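Long-range contacts in hypothetical protein (Methanosarcina mazei, PDB 2I1S), which is of unknown function but belongs to the family named after the plasmid pRiA4b ORF-3 protein: residues 9-14 / 26-31; 16-21 / 135-140; 53-58 / 101-106. One frame throughout, in Å; residues are numbered along the deposited sequence.

All three contacts reach one mixed beta sheet, in which strands 53-58, 100-105, 111-122, 7-15, 22-29 and 131-136 follow one another across the sheet. Contact 1 pairs 7-15 with 22-29, a beta hairpin. Contact 2 ties the turn of that hairpin to the end of 131-136, its centre about 18 Å from that of contact 1; the two touch where Lys12 NZ lies 2.8 Å from Gln21 OE1. Contact 3, which pairs 53-58 with 100-105, lies about 15 Å from contact 1 between centres, and its sequence lies wholly between the two segments of contact 2. Early and late parts of the chain are thereby joined in a single sheet, with helix 34-44 packed against contacts 1 and 3.

Contact 1. Residues 9-14 / 26-31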
loop_
_atom_site.group_PDB
_atom_site.type_symbol
_atom_site.label_atom_id
_atom_site.label_comp_id
_atom_site.label_asym_id
_atom_site.label_seq_id
_atom_site.Cartn_x
_atom_site.Cartn_y
_atom_site.Cartn_z
ATOM N N TYR A 9 -9.429 -2.509 -12.080
ATOM C CA TYR A 9 -9.854 -1.983 -10.786
ATOM C C TYR A 9 -9.050 -0.712 -10.462
ATOM O O TYR A 9 -7.816 -0.768 -10.384
ATOM C CB TYR A 9 -9.639 -3.066 -9.720
ATOM C CG TYR A 9 -10.562 -4.291 -9.828
ATOM C CD1 TYR A 9 -11.451 -4.441 -10.912
ATOM C CD2 TYR A 9 -10.551 -5.290 -8.831
ATOM C CE1 TYR A 9 -12.310 -5.542 -11.008
ATOM C CE2 TYR A 9 -11.398 -6.394 -8.907
ATOM C CZ TYR A 9 -12.285 -6.518 -10.008
ATOM O OH TYR A 9 -13.138 -7.629 -10.110
ATOM N N HIS A 10 -9.751 0.423 -10.300
ATOM C CA HIS A 10 -9.166 1.678 -9.807
ATOM C C HIS A 10 -9.200 1.694 -8.269
ATOM O O HIS A 10 -10.289 1.821 -7.649
ATOM C CB HIS A 10 -9.896 2.904 -10.371
ATOM C CG HIS A 10 -9.997 2.907 -11.869
ATOM N ND1 HIS A 10 -9.704 4.016 -12.635
ATOM C CD2 HIS A 10 -10.353 1.935 -12.747
ATOM C CE1 HIS A 10 -9.876 3.730 -13.917
ATOM N NE2 HIS A 10 -10.264 2.470 -14.011
ATOM N N LEU A 11 -8.005 1.558 -7.670
ATOM C CA LEU A 11 -7.852 1.360 -6.229
ATOM C C LEU A 11 -7.262 2.593 -5.598
ATOM O O LEU A 11 -6.338 3.169 -6.164
ATOM C CB LEU A 11 -6.906 0.168 -5.964
ATOM C CG LEU A 11 -7.361 -1.198 -6.493
ATOM C CD1 LEU A 11 -6.288 -2.261 -6.199
ATOM C CD2 LEU A 11 -8.768 -1.652 -5.954
ATOM N N LYS A 12 -7.765 3.021 -4.445
ATOM C CA LYS A 12 -6.971 3.947 -3.634
ATOM C C LYS A 12 -6.297 3.178 -2.523
ATOM O O LYS A 12 -6.882 2.256 -1.951
ATOM C CB LYS A 12 -7.805 5.071 -3.057
ATOM C CG LYS A 12 -6.980 6.202 -2.471
ATOM C CD LYS A 12 -7.893 7.239 -1.873
ATOM C CE LYS A 12 -7.049 8.236 -1.091
ATOM N NZ LYS A 12 -7.832 9.194 -0.271
ATOM N N LEU A 13 -5.040 3.528 -2.268
ATOM C CA LEU A 13 -4.224 2.940 -1.196
ATOM C C LEU A 13 -3.795 4.042 -0.260
ATOM O O LEU A 13 -3.146 5.003 -0.706
ATOM C CB LEU A 13 -2.969 2.291 -1.748
ATOM C CG LEU A 13 -3.100 1.417 -3.003
ATOM C CD1 LEU A 13 -1.746 0.848 -3.371
ATOM C CD2 LEU A 13 -4.130 0.317 -2.835
ATOM N N SER A 14 -4.167 3.936 1.018
ATOM C CA SER A 14 -3.782 4.953 1.992
ATOM C C SER A 14 -3.106 4.351 3.208
ATOM O O SER A 14 -3.587 3.381 3.790
ATOM C CB SER A 14 -4.973 5.857 2.397
ATOM O OG SER A 14 -5.757 5.333 3.467
ATOM N N ILE A 26 -3.844 3.538 -8.033
ATOM C CA ILE A 26 -3.319 2.628 -9.053
ATOM C C ILE A 26 -4.464 1.924 -9.770
ATOM O O ILE A 26 -5.552 1.762 -9.193
ATOM C CB ILE A 26 -2.333 1.551 -8.469
ATOM C CG1 ILE A 26 -3.066 0.551 -7.546
ATOM C CG2 ILE A 26 -1.080 2.216 -7.843
ATOM C CD1 ILE A 26 -2.205 -0.678 -7.059
ATOM N N GLN A 27 -4.231 1.492 -11.012
ATOM C CA GLN A 27 -5.208 0.617 -11.681
ATOM C C GLN A 27 -4.606 -0.777 -11.922
ATOM O O GLN A 27 -3.493 -0.910 -12.452
ATOM C CB GLN A 27 -5.707 1.245 -12.964
ATOM C CG GLN A 27 -6.318 2.643 -12.787
ATOM C CD GLN A 27 -6.653 3.283 -14.112
ATOM O OE1 GLN A 27 -6.784 2.579 -15.114
ATOM N NE2 GLN A 27 -6.805 4.618 -14.137
ATOM N N VAL A 28 -5.325 -1.819 -11.529
ATOM C CA VAL A 28 -4.788 -3.180 -11.687
ATOM C C VAL A 28 -5.681 -4.077 -12.578
ATOM O O VAL A 28 -6.883 -3.872 -12.617
ATOM C CB VAL A 28 -4.505 -3.862 -10.298
ATOM C CG1 VAL A 28 -3.410 -3.127 -9.568
ATOM C CG2 VAL A 28 -5.756 -3.923 -9.446
ATOM N N PRO A 29 -5.081 -5.058 -13.306
ATOM C CA PRO A 29 -5.914 -6.029 -14.004
ATOM C C PRO A 29 -6.900 -6.691 -13.052
ATOM O O PRO A 29 -6.539 -7.022 -11.898
ATOM C CB PRO A 29 -4.894 -7.068 -14.528
ATOM C CG PRO A 29 -3.631 -6.286 -14.712
ATOM C CD PRO A 29 -3.641 -5.298 -13.558
ATOM N N GLU A 30 -8.129 -6.871 -13.531
ATOM C CA GLU A 30 -9.180 -7.522 -12.758
ATOM C C GLU A 30 -8.821 -8.962 -12.347
ATOM O O GLU A 30 -9.256 -9.424 -11.300
ATOM C CB GLU A 30 -10.536 -7.462 -13.505
ATOM C CG GLU A 30 -10.577 -8.263 -14.827
ATOM C CD GLU A 30 -11.969 -8.332 -15.470
ATOM O OE1 GLU A 30 -12.981 -8.092 -14.761
ATOM O OE2 GLU A 30 -12.038 -8.634 -16.689
ATOM N N ASN A 31 -8.002 -9.655 -13.147
ATOM C CA ASN A 31 -7.656 -11.054 -12.860
ATOM C C ASN A 31 -6.478 -11.243 -11.868
ATOM O O ASN A 31 -5.962 -12.365 -11.660
ATOM C CB ASN A 31 -7.450 -11.843 -14.169
ATOM C CG ASN A 31 -6.180 -11.427 -14.923
ATOM O OD1 ASN A 31 -5.600 -10.347 -14.680
ATOM N ND2 ASN A 31 -5.746 -12.284 -15.852
#
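Tyr9, His10 and Leu11 pair with Val28, Gln27 and Ile26 in the antiparallel hairpin of strands 7-15 and 22-29. Four backbone hydrogen bonds join the strands, the straightest from Leu11 N to Ile26 O (2.9 Å, 175° at the hydrogen). The tight side carries Tyr9, Leu11, Val28 and Ile26: Leu11 CD1 meets Val28 CG2 at 3.7 Å, crossing it at about a right angle, and Leu13 CD1 reaches Ile26 CD1 at 4.0 Å. Helix 34-44 covers Leu11, Leu13 and Ile26. At the strand end Glu30 CA sits over one face of the Tyr9 ring, while Glu30 OE2 bonds to Lys7 N and Glu6 N.

On the other face His10 and Gln27 are partly exposed. They run side by side, the amide stacked on the imidazole with planes 24° apart and Gln27 CD 3.2 Å above the ring, toward its rim. Gln27 CG lies over the same ring, a CH-pi contact 3.8 Å from the centroid. An alanine in place of His10 would probably leave the Gln27 amide without the ring it lies on and freer to turn. The hairpin thus has an apolar side turned to the helix and a polar side where an amide rests on an imidazole by stacking and CH-pi contact rather than by a hydrogen bond.

Contact 2. Residues 16-21 / 135-140; sequences KGITPQ and GKRAAV
This is a loop-to-loop contact, partly buried, in which the turn between strands 7-15 and 22-29 meets the chain leaving strand 131-136. An arginine reaches across to backbone carbonyls, and a small apolar contact lies beside it. Arg137 carries the polar part. Its NH1 donates to Pro20 O at 2.8 Å, a bent bond with 138° at the hydrogen, and the acceptor stands 21° out of the guanidinium plane. The same NH1 is hydrogen-bonded to a water at the guanidinium edge, in its plane; that water donates to Thr19 O at 2.8 Å. Two successive carbonyls of the turn are therefore tied to one nitrogen, the water-linked one, Thr19 O, belonging to the cis peptide before Pro20 and the other to the peptide after it.

The side chain bends at chi3 (72°), which turns NE out of the line of the chain. Before the bend, Arg137 CD passes 3.4 Å from Gln21 O; beyond it, Pro20 CD lies over one face of the guanidinium, 3.9 Å from NH1. Ile18 CG2 approaches the same nitrogen obliquely at 3.6 Å. The other branch of Ile18 turns to Val140, and Ile18 CD1 meets Val140 CG1 at 3.6 Å as the two side chains cross obliquely. Arg137 NH2 makes a salt bridge with Glu179, a charge that probably helps to hold the guanidinium in place beside the turn.

Helix 146-157 closes over the apolar part, Val147, Tyr150 and Glu151 touching Ile18, and Tyr150 also touching Val140. Ile22 of strand 22-29 packs on both Arg137 and Val140, while Trp111 of strand 111-122 and Ile15 of strand 7-15 also touch Val140, so the contact lies between that helix and the ends of three sheet strands.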
loop_
_atom_site.group_PDB
_atom_site.type_symbol
_atom_site.label_atom_id
_atom_site.label_comp_id
_atom_site.label_asym_id
_atom_site.label_seq_id
_atom_site.Cartn_x
_atom_site.Cartn_y
_atom_site.Cartn_z
ATOM N N LYS A 16 -2.693 4.214 6.825
ATOM C CA LYS A 16 -3.420 4.610 8.049
ATOM C C LYS A 16 -2.567 5.235 9.144
ATOM O O LYS A 16 -1.435 4.831 9.373
ATOM C CB LYS A 16 -4.036 3.391 8.696
ATOM C CG LYS A 16 -5.225 2.840 7.966
ATOM C CD LYS A 16 -5.742 1.670 8.755
ATOM C CE LYS A 16 -6.050 2.102 10.179
ATOM N NZ LYS A 16 -7.166 1.252 10.702
ATOM N N GLY A 17 -3.167 6.198 9.844
ATOM C CA GLY A 17 -2.622 6.781 11.058
ATOM C C GLY A 17 -1.684 7.951 10.856
ATOM O O GLY A 17 -1.211 8.512 11.809
ATOM N N ILE A 18 -1.365 8.319 9.640
ATOM C CA ILE A 18 -0.492 9.493 9.434
ATOM C C ILE A 18 -1.350 10.582 8.753
ATOM O O ILE A 18 -2.074 10.290 7.782
ATOM C CB ILE A 18 0.777 9.124 8.592
ATOM C CG1 ILE A 18 1.849 8.517 9.491
ATOM C CG2 ILE A 18 1.403 10.347 7.871
ATOM C CD1 ILE A 18 2.535 7.403 8.812
ATOM N N THR A 19 -1.304 11.806 9.300
ATOM C CA THR A 19 -1.936 12.950 8.654
ATOM C C THR A 19 -0.888 14.082 8.502
ATOM O O THR A 19 0.026 14.207 9.338
ATOM C CB THR A 19 -3.228 13.449 9.365
ATOM O OG1 THR A 19 -2.896 13.832 10.687
ATOM C CG2 THR A 19 -4.288 12.385 9.437
ATOM N N PRO A 20 -0.963 14.855 7.401
ATOM C CA PRO A 20 -1.786 14.615 6.220
ATOM C C PRO A 20 -1.633 13.198 5.638
ATOM O O PRO A 20 -0.598 12.534 5.837
ATOM C CB PRO A 20 -1.262 15.660 5.226
ATOM C CG PRO A 20 -0.742 16.745 6.040
ATOM C CD PRO A 20 -0.214 16.129 7.299
ATOM N N GLN A 21 -2.632 12.766 4.885
ATOM C CA GLN A 21 -2.683 11.433 4.296
ATOM C C GLN A 21 -1.620 11.112 3.215
ATOM O O GLN A 21 -1.357 11.890 2.329
ATOM C CB GLN A 21 -4.096 11.171 3.791
ATOM C CG GLN A 21 -4.312 9.801 3.241
ATOM C CD GLN A 21 -5.720 9.603 2.781
ATOM O OE1 GLN A 21 -6.154 10.182 1.790
ATOM N NE2 GLN A 21 -6.459 8.792 3.506
ATOM N N GLY A 135 -0.743 10.382 -6.519
ATOM C CA GLY A 135 -0.368 10.075 -5.130
ATOM C C GLY A 135 -0.028 11.347 -4.386
ATOM O O GLY A 135 0.145 12.382 -4.995
ATOM N N LYS A 136 0.040 11.281 -3.067
ATOM C CA LYS A 136 0.494 12.430 -2.303
ATOM C C LYS A 136 1.423 11.900 -1.204
ATOM O O LYS A 136 1.103 10.891 -0.590
ATOM C CB LYS A 136 -0.685 13.146 -1.665
ATOM C CG LYS A 136 -0.594 14.638 -1.620
ATOM C CD LYS A 136 -0.806 15.265 -2.962
ATOM C CE LYS A 136 -0.483 16.741 -2.917
ATOM N NZ LYS A 136 -1.695 17.684 -2.751
ATOM N N ARG A 137 2.547 12.602 -1.008
ATOM C CA ARG A 137 3.488 12.476 0.103
ATOM C C ARG A 137 4.478 11.347 -0.120
ATOM O O ARG A 137 4.185 10.394 -0.842
ATOM C CB ARG A 137 2.794 12.339 1.454
ATOM C CG ARG A 137 1.744 13.413 1.712
ATOM C CD ARG A 137 1.483 13.564 3.160
ATOM N NE ARG A 137 2.586 14.198 3.855
ATOM C CZ ARG A 137 2.831 14.068 5.158
ATOM N NH1 ARG A 137 2.053 13.290 5.906
ATOM N NH2 ARG A 137 3.856 14.734 5.717
ATOM N N ALA A 138 5.654 11.465 0.481
ATOM C CA ALA A 138 6.595 10.347 0.536
ATOM C C ALA A 138 6.032 9.175 1.350
ATOM O O ALA A 138 5.459 9.355 2.422
ATOM C CB ALA A 138 7.935 10.813 1.125
ATOM N N ALA A 139 6.184 7.973 0.824
ATOM C CA ALA A 139 5.934 6.755 1.573
ATOM C C ALA A 139 6.810 6.650 2.838
ATOM O O ALA A 139 7.923 7.193 2.910
ATOM C CB ALA A 139 6.155 5.577 0.670
ATOM N N VAL A 140 6.296 5.982 3.867
ATOM C CA VAL A 140 7.094 5.828 5.095
ATOM C C VAL A 140 8.287 4.924 4.752
ATOM O O VAL A 140 8.114 3.910 4.062
ATOM C CB VAL A 140 6.248 5.222 6.268
ATOM C CG1 VAL A 140 5.082 6.164 6.655
ATOM C CG2 VAL A 140 5.717 3.795 5.929
HETATM O O HOH W 1 2.771 13.882 8.974
#

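Contact 3. Residues 53-58 / 101-106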
loop_
_atom_site.group_PDB
_atom_site.type_symbol
_atom_site.label_atom_id
_atom_site.label_comp_id
_atom_site.label_asym_id
_atom_site.label_seq_id
_atom_site.Cartn_x
_atom_site.Cartn_y
_atom_site.Cartn_z
ATOM N N HIS A 53 3.529 -9.896 5.545
ATOM C CA HIS A 53 2.315 -9.142 5.225
ATOM C C HIS A 53 1.031 -9.995 5.309
ATOM O O HIS A 53 1.087 -11.221 5.357
ATOM C CB HIS A 53 2.442 -8.456 3.859
ATOM C CG HIS A 53 2.109 -9.341 2.725
ATOM N ND1 HIS A 53 3.057 -10.113 2.088
ATOM C CD2 HIS A 53 0.923 -9.626 2.140
ATOM C CE1 HIS A 53 2.465 -10.821 1.140
ATOM N NE2 HIS A 53 1.170 -10.553 1.162
ATOM N N GLU A 54 -0.127 -9.346 5.372
ATOM C CA GLU A 54 -1.396 -10.036 5.146
ATOM C C GLU A 54 -2.501 -9.046 4.839
ATOM O O GLU A 54 -2.364 -7.872 5.154
ATOM C CB GLU A 54 -1.772 -10.984 6.293
ATOM C CG GLU A 54 -2.319 -10.340 7.530
ATOM C CD GLU A 54 -2.945 -11.379 8.460
ATOM O OE1 GLU A 54 -2.902 -12.584 8.107
ATOM O OE2 GLU A 54 -3.472 -10.990 9.541
ATOM N N PHE A 55 -3.532 -9.530 4.155
ATOM C CA PHE A 55 -4.752 -8.806 3.899
ATOM C C PHE A 55 -5.842 -9.352 4.846
ATOM O O PHE A 55 -5.846 -10.548 5.183
ATOM C CB PHE A 55 -5.225 -8.993 2.455
ATOM C CG PHE A 55 -4.207 -8.612 1.402
ATOM C CD1 PHE A 55 -4.243 -7.351 0.806
ATOM C CD2 PHE A 55 -3.220 -9.530 0.986
ATOM C CE1 PHE A 55 -3.300 -6.992 -0.169
ATOM C CE2 PHE A 55 -2.281 -9.185 0.014
ATOM C CZ PHE A 55 -2.326 -7.887 -0.568
ATOM N N GLU A 56 -6.713 -8.455 5.296
ATOM C CA GLU A 56 -7.971 -8.798 5.949
ATOM C C GLU A 56 -9.098 -8.225 5.082
ATOM O O GLU A 56 -9.130 -7.029 4.812
ATOM C CB GLU A 56 -8.079 -8.134 7.317
ATOM C CG GLU A 56 -7.332 -8.793 8.452
ATOM C CD GLU A 56 -7.569 -8.081 9.788
ATOM O OE1 GLU A 56 -8.428 -7.141 9.855
ATOM O OE2 GLU A 56 -6.888 -8.470 10.774
ATOM N N MET A 57 -10.030 -9.066 4.665
ATOM C CA MET A 57 -11.170 -8.599 3.851
ATOM C C MET A 57 -12.403 -9.462 4.143
ATOM O O MET A 57 -12.276 -10.675 4.366
ATOM C CB MET A 57 -10.775 -8.633 2.362
ATOM C CG MET A 57 -11.784 -8.075 1.396
ATOM S SD MET A 57 -11.064 -7.558 -0.174
ATOM C CE MET A 57 -12.326 -6.395 -0.574
ATOM N N VAL A 58 -13.583 -8.834 4.181
ATOM C CA VAL A 58 -14.861 -9.564 4.124
ATOM C C VAL A 58 -15.006 -10.370 2.810
ATOM O O VAL A 58 -14.814 -9.829 1.702
ATOM C CB VAL A 58 -16.089 -8.602 4.276
ATOM C CG1 VAL A 58 -17.375 -9.284 3.864
ATOM C CG2 VAL A 58 -16.191 -8.077 5.696
ATOM N N ALA A 101 -10.322 -3.410 1.687
ATOM C CA ALA A 101 -9.470 -4.410 2.349
ATOM C C ALA A 101 -8.539 -3.687 3.290
ATOM O O ALA A 101 -8.264 -2.504 3.113
ATOM C CB ALA A 101 -8.622 -5.146 1.328
ATOM N N LEU A 102 -8.052 -4.397 4.297
ATOM C CA LEU A 102 -6.911 -3.924 5.075
ATOM C C LEU A 102 -5.637 -4.759 4.801
ATOM O O LEU A 102 -5.643 -5.985 4.926
ATOM C CB LEU A 102 -7.242 -3.900 6.558
ATOM C CG LEU A 102 -6.118 -3.321 7.437
ATOM C CD1 LEU A 102 -5.931 -1.795 7.266
ATOM C CD2 LEU A 102 -6.393 -3.721 8.910
ATOM N N TYR A 103 -4.560 -4.077 4.454
ATOM C CA TYR A 103 -3.247 -4.694 4.224
ATOM C C TYR A 103 -2.300 -4.295 5.340
ATOM O O TYR A 103 -2.067 -3.115 5.552
ATOM C CB TYR A 103 -2.689 -4.199 2.886
ATOM C CG TYR A 103 -1.280 -4.603 2.509
ATOM C CD1 TYR A 103 -1.008 -5.851 1.954
ATOM C CD2 TYR A 103 -0.223 -3.712 2.632
ATOM C CE1 TYR A 103 0.293 -6.214 1.555
ATOM C CE2 TYR A 103 1.088 -4.062 2.230
ATOM C CZ TYR A 103 1.343 -5.309 1.686
ATOM O OH TYR A 103 2.639 -5.643 1.240
ATOM N N THR A 104 -1.751 -5.279 6.032
ATOM C CA THR A 104 -0.704 -5.063 7.016
ATOM C C THR A 104 0.645 -5.589 6.469
ATOM O O THR A 104 0.739 -6.694 5.926
ATOM C CB THR A 104 -1.078 -5.740 8.378
ATOM O OG1 THR A 104 -2.361 -5.259 8.812
ATOM C CG2 THR A 104 -0.024 -5.458 9.483
ATOM N N TYR A 105 1.680 -4.765 6.594
ATOM C CA TYR A 105 3.020 -5.109 6.193
ATOM C C TYR A 105 3.954 -4.731 7.354
ATOM O O TYR A 105 3.879 -3.605 7.878
ATOM C CB TYR A 105 3.390 -4.358 4.905
ATOM C CG TYR A 105 4.866 -4.435 4.559
ATOM C CD1 TYR A 105 5.469 -5.684 4.268
ATOM C CD2 TYR A 105 5.676 -3.285 4.568
ATOM C CE1 TYR A 105 6.842 -5.790 3.961
ATOM C CE2 TYR A 105 7.040 -3.367 4.254
ATOM C CZ TYR A 105 7.628 -4.648 3.967
ATOM O OH TYR A 105 8.986 -4.787 3.647
ATOM N N ASP A 106 4.831 -5.664 7.752
ATOM C CA ASP A 106 5.763 -5.486 8.878
ATOM C C ASP A 106 4.999 -5.644 10.170
ATOM O O ASP A 106 4.334 -4.712 10.617
ATOM C CB ASP A 106 6.502 -4.114 8.847
ATOM C CG ASP A 106 7.735 -4.071 9.770
ATOM O OD1 ASP A 106 8.674 -3.313 9.495
ATOM O OD2 ASP A 106 7.783 -4.814 10.776
HETATM O O HOH W 2 -4.183 -6.549 7.451
#
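His53, Phe55 and Tyr103 form an aromatic cluster on one face of an antiparallel strand pair, 53-58 with 100-105, within the protein's mixed sheet. Four backbone hydrogen bonds hold the register, among them Glu56 N to Leu102 O at 2.7 Å. Tyr103 CB touches Phe55 CD1 at 4.1 Å. With CG anti to its backbone N (chi1 174°), Tyr103 brings CG to 4.1 Å from Phe55 CE1. Tyr103 CD1 sits over one face of the Phe55 ring, toward the rim and 3.3 Å from Phe55 CE1, the two rings lying oblique with planes 50° apart. Tyr103 CE1 bridges the cluster: it meets Phe55 CZ and, at 3.5 Å, His53 CD2. CZ lies near His53 CB, and so does the hydroxyl oxygen at the tip, which is also hydrogen-bonded to His38 and Gln42 of helix 34-44. That helix covers the cluster: His38 stacks on the His53 ring, while Phe34 meets Phe55 edge-to-face. His53 NE2 is hydrogen-bonded to Glu85.

Farther along the pair, Met57 SD meets Ala101 CB across the strands. The opposite face of the pair carries Glu54, Glu56, Leu102 and Thr104. There a water donates to Glu54 O and to Leu102 O and lies 2.6 Å from Thr104 OG1.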